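Local coordinates for protein enoyl-CoA hydratase/isomerase (Mycobacterium abscessus, PDB 3QXZ) that probably acts on enoyl-CoA thioesters as a hydratase or isomerase of the crotonase family, at residues 202-207 against 259-264. Coordinates in Å, arbitrary orientation, origin at the centre of the assembly. Numbering follows the deposited sequence.
Sequences TNVAPE and PRWAGQ. With EDO (1,2-ethanediol), chain H.
An extended C-terminal tail runs alongside the junction of two helices, in the same direction: Asn203, Ala205 and Pro206 lie opposite Pro259, Trp261 and Gly263, with CA-CA distances of 6.7, 6.2 and 5.6 Å. Helix 186-203 gives way at Val204 to two extended residues; Ala205 (phi/psi -65/141) is the N-cap of helix 206-222, with Pro206 in its first turn. In the tail, Pro259 sets its ring against the end of the first helix (CG to Thr202 O, 3.6 Å), and a water donates to both Thr202 O and Pro259 O, 2.7 Å from each. Trp261 (chi1 -54°, chi2 123°) fills the junction: NE1 makes a weak hydrogen bond to Thr202 O (3.1 Å, 133°), while Ala205 CB sits over the six-membered ring in a CH-pi contact, 3.7 Å from the centroid and 8° off its normal. Pro206 CD packs on Trp261 CB at 3.5 Å. Gly263 adopts positive phi (66/-171) and passes Pro206, Gly263 CA to Pro206 CG 3.8 Å. At Gln264 the link is water-mediated: one water joins Glu207 OE1 to Gln264 N (2.9 Å each), another Glu207 OE1 (2.6 Å) to Gln264 O (3.0 Å); Glu207 OE2 is salt-bridged to Arg239. The contact thus ties the tail to the C-terminal helical region characteristic of crotonase-fold proteins. Asp245, at the start of helix 245-255, receives hydrogen bonds from Ala262 N and Gly263 N, helix 226-241 borders Glu207, and Arg137 of a second subunit packs on Asn203 and Trp261.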
ATOM      1  N   THR A 202      28.384   6.443   3.283  1.00 11.46           N
ATOM      2  CA  THR A 202      29.610   5.789   2.816  1.00 12.40           C
ATOM      3  C   THR A 202      29.391   5.039   1.504  1.00 11.93           C
ATOM      4  O   THR A 202      30.165   5.196   0.556  1.00 12.16           O
ATOM      5  CB  THR A 202      30.114   4.828   3.889  1.00 13.13           C
ATOM      6  OG1 THR A 202      30.347   5.588   5.083  1.00 14.88           O
ATOM      7  CG2 THR A 202      31.425   4.152   3.444  1.00 13.53           C
ATOM      8  N   ASN A 203      28.328   4.237   1.429  1.00 10.65           N
ATOM      9  CA  ASN A 203      28.218   3.219   0.389  1.00 10.57           C
ATOM     10  C   ASN A 203      27.189   3.450  -0.692  1.00  9.64           C
ATOM     11  O   ASN A 203      27.119   2.652  -1.633  1.00  9.77           O
ATOM     12  CB  ASN A 203      27.989   1.854   1.027  1.00 11.32           C
ATOM     13  CG  ASN A 203      29.167   1.431   1.862  1.00 12.75           C
ATOM     14  OD1 ASN A 203      30.302   1.427   1.385  1.00 15.66           O
ATOM     15  ND2 ASN A 203      28.918   1.123   3.112  1.00 12.74           N
ATOM     16  N   VAL A 204      26.429   4.540  -0.586  1.00  9.25           N
ATOM     17  CA  VAL A 204      25.413   4.862  -1.601  1.00  8.73           C
ATOM     18  C   VAL A 204      25.837   6.142  -2.318  1.00  8.72           C
ATOM     19  O   VAL A 204      26.190   7.136  -1.678  1.00  8.76           O
ATOM     20  CB  VAL A 204      24.024   5.025  -0.947  1.00  8.32           C
ATOM     21  CG1 VAL A 204      22.994   5.591  -1.949  1.00  8.90           C
ATOM     22  CG2 VAL A 204      23.558   3.684  -0.346  1.00  8.60           C
ATOM     23  N   ALA A 205      25.835   6.123  -3.646  1.00  8.28           N
ATOM     24  CA  ALA A 205      26.308   7.294  -4.404  1.00  8.84           C
ATOM     25  C   ALA A 205      25.375   8.493  -4.167  1.00  8.87           C
ATOM     26  O   ALA A 205      24.152   8.318  -4.104  1.00  8.93           O
ATOM     27  CB  ALA A 205      26.403   6.981  -5.890  1.00  9.19           C
ATOM     28  N   PRO A 206      25.926   9.714  -4.042  1.00  8.47           N
ATOM     29  CA  PRO A 206      25.066  10.879  -3.722  1.00  8.95           C
ATOM     30  C   PRO A 206      23.979  11.139  -4.757  1.00  8.91           C
ATOM     31  O   PRO A 206      22.807  11.331  -4.392  1.00  8.72           O
ATOM     32  CB  PRO A 206      26.050  12.064  -3.642  1.00  9.52           C
ATOM     33  CG  PRO A 206      27.395  11.525  -4.012  1.00 12.09           C
ATOM     34  CD  PRO A 206      27.368  10.040  -4.040  1.00  8.50           C
ATOM     35  N   GLU A 207      24.327  11.129  -6.041  1.00  8.53           N
ATOM     36  CA  GLU A 207      23.329  11.405  -7.069  1.00  8.66           C
ATOM     37  C   GLU A 207      22.348  10.239  -7.210  1.00  8.54           C
ATOM     38  O   GLU A 207      21.169  10.440  -7.528  1.00  8.08           O
ATOM     39  CB  GLU A 207      23.988  11.777  -8.410  1.00  9.66           C
ATOM     40  CG  GLU A 207      23.032  12.435  -9.400  1.00 11.67           C
ATOM     41  CD  GLU A 207      22.521  13.815  -8.997  1.00 14.53           C
ATOM     42  OE1 GLU A 207      23.013  14.426  -8.015  1.00 16.19           O
ATOM     43  OE2 GLU A 207      21.611  14.293  -9.690  1.00 18.31           O
ATOM     44  N   PRO A 259      34.038   3.057  -1.837  1.00 13.26           N
ATOM     45  CA  PRO A 259      33.932   3.891  -3.026  1.00 13.33           C
ATOM     46  C   PRO A 259      34.312   5.348  -2.727  1.00 14.09           C
ATOM     47  O   PRO A 259      34.071   5.828  -1.619  1.00 15.82           O
ATOM     48  CB  PRO A 259      32.452   3.757  -3.414  1.00 12.56           C
ATOM     49  CG  PRO A 259      31.739   3.431  -2.131  1.00 13.05           C
ATOM     50  CD  PRO A 259      32.724   2.589  -1.343  1.00 14.08           C
ATOM     51  N   ARG A 260      34.925   6.006  -3.705  1.00 13.95           N
ATOM     52  CA  ARG A 260      35.299   7.415  -3.603  1.00 14.38           C
ATOM     53  C   ARG A 260      34.338   8.213  -4.457  1.00 14.08           C
ATOM     54  O   ARG A 260      34.621   8.517  -5.606  1.00 15.62           O
ATOM     55  CB  ARG A 260      36.755   7.612  -4.069  1.00 16.56           C
ATOM     56  CG  ARG A 260      37.739   6.778  -3.301  1.00 17.52           C
ATOM     57  CD  ARG A 260      39.165   7.039  -3.757  1.00 22.90           C
ATOM     58  NE  ARG A 260      40.100   6.250  -2.967  1.00 24.20           N
ATOM     59  CZ  ARG A 260      41.377   6.581  -2.759  1.00 25.09           C
ATOM     60  NH1 ARG A 260      41.889   7.697  -3.280  1.00 26.46           N
ATOM     61  NH2 ARG A 260      42.141   5.794  -2.016  1.00 25.67           N
ATOM     62  N   TRP A 261      33.173   8.526  -3.897  1.00 13.03           N
ATOM     63  CA  TRP A 261      32.153   9.204  -4.689  1.00 12.12           C
ATOM     64  C   TRP A 261      32.517  10.658  -4.990  1.00 13.18           C
ATOM     65  O   TRP A 261      33.013  11.376  -4.105  1.00 14.93           O
ATOM     66  CB  TRP A 261      30.804   9.166  -3.973  1.00 11.48           C
ATOM     67  CG  TRP A 261      30.281   7.836  -3.557  1.00  9.71           C
ATOM     68  CD1 TRP A 261      29.945   7.484  -2.286  1.00 10.31           C
ATOM     69  CD2 TRP A 261      29.972   6.702  -4.388  1.00  8.68           C
ATOM     70  NE1 TRP A 261      29.446   6.201  -2.260  1.00 10.39           N
ATOM     71  CE2 TRP A 261      29.439   5.695  -3.536  1.00  8.79           C
ATOM     72  CE3 TRP A 261      30.102   6.431  -5.761  1.00  9.62           C
ATOM     73  CZ2 TRP A 261      29.026   4.448  -4.020  1.00  8.77           C
ATOM     74  CZ3 TRP A 261      29.703   5.179  -6.245  1.00  9.96           C
ATOM     75  CH2 TRP A 261      29.172   4.208  -5.371  1.00  9.59           C
ATOM     76  N   ALA A 262      32.242  11.079  -6.220  1.00 13.68           N
ATOM     77  CA  ALA A 262      32.465  12.477  -6.623  1.00 16.76           C
ATOM     78  C   ALA A 262      31.174  13.280  -6.659  1.00 18.00           C
ATOM     79  O   ALA A 262      31.208  14.510  -6.539  1.00 19.17           O
ATOM     80  CB  ALA A 262      33.132  12.533  -7.982  1.00 16.91           C
ATOM     81  N   GLY A 263      30.035  12.604  -6.843  1.00 18.13           N
ATOM     82  CA  GLY A 263      28.761  13.289  -7.092  1.00 20.04           C
ATOM     83  C   GLY A 263      28.795  14.016  -8.424  1.00 21.95           C
ATOM     84  O   GLY A 263      29.743  13.852  -9.209  1.00 22.17           O
ATOM     85  N   GLN A 264      27.776  14.831  -8.687  1.00 23.82           N
ATOM     86  CA  GLN A 264      27.792  15.678  -9.883  1.00 26.07           C
ATOM     87  C   GLN A 264      27.076  17.010  -9.688  1.00 27.13           C
ATOM     88  O   GLN A 264      26.277  17.152  -8.767  1.00 28.45           O
ATOM     89  CB  GLN A 264      27.247  14.934 -11.107  1.00 26.33           C
ATOM     90  CG  GLN A 264      25.883  14.276 -10.935  1.00 25.76           C
ATOM     91  CD  GLN A 264      25.442  13.581 -12.206  1.00 24.16           C
ATOM     92  OE1 GLN A 264      25.327  12.341 -12.258  1.00 20.97           O
ATOM     93  NE2 GLN A 264      25.224  14.370 -13.257  1.00 22.61           N
TER
HETATM   94  C1  EDO H 266      21.589  13.680  -1.813  1.00 23.33           C
HETATM   95  O1  EDO H 266      21.454  12.261  -1.900  1.00 23.42           O
HETATM   96  C2  EDO H 266      22.448  13.952  -0.589  1.00 19.42           C
HETATM   97  O2  EDO H 266      23.820  13.547  -0.820  1.00 17.59           O
HETATM   98  O   HOH W   1      32.859   5.628   0.730  1.00 26.74           O
HETATM   99  O   HOH W   2      25.623  14.454  -6.783  1.00 19.38           O
HETATM  100  O   HOH W   3      23.317  16.947  -8.742  1.00 26.41           O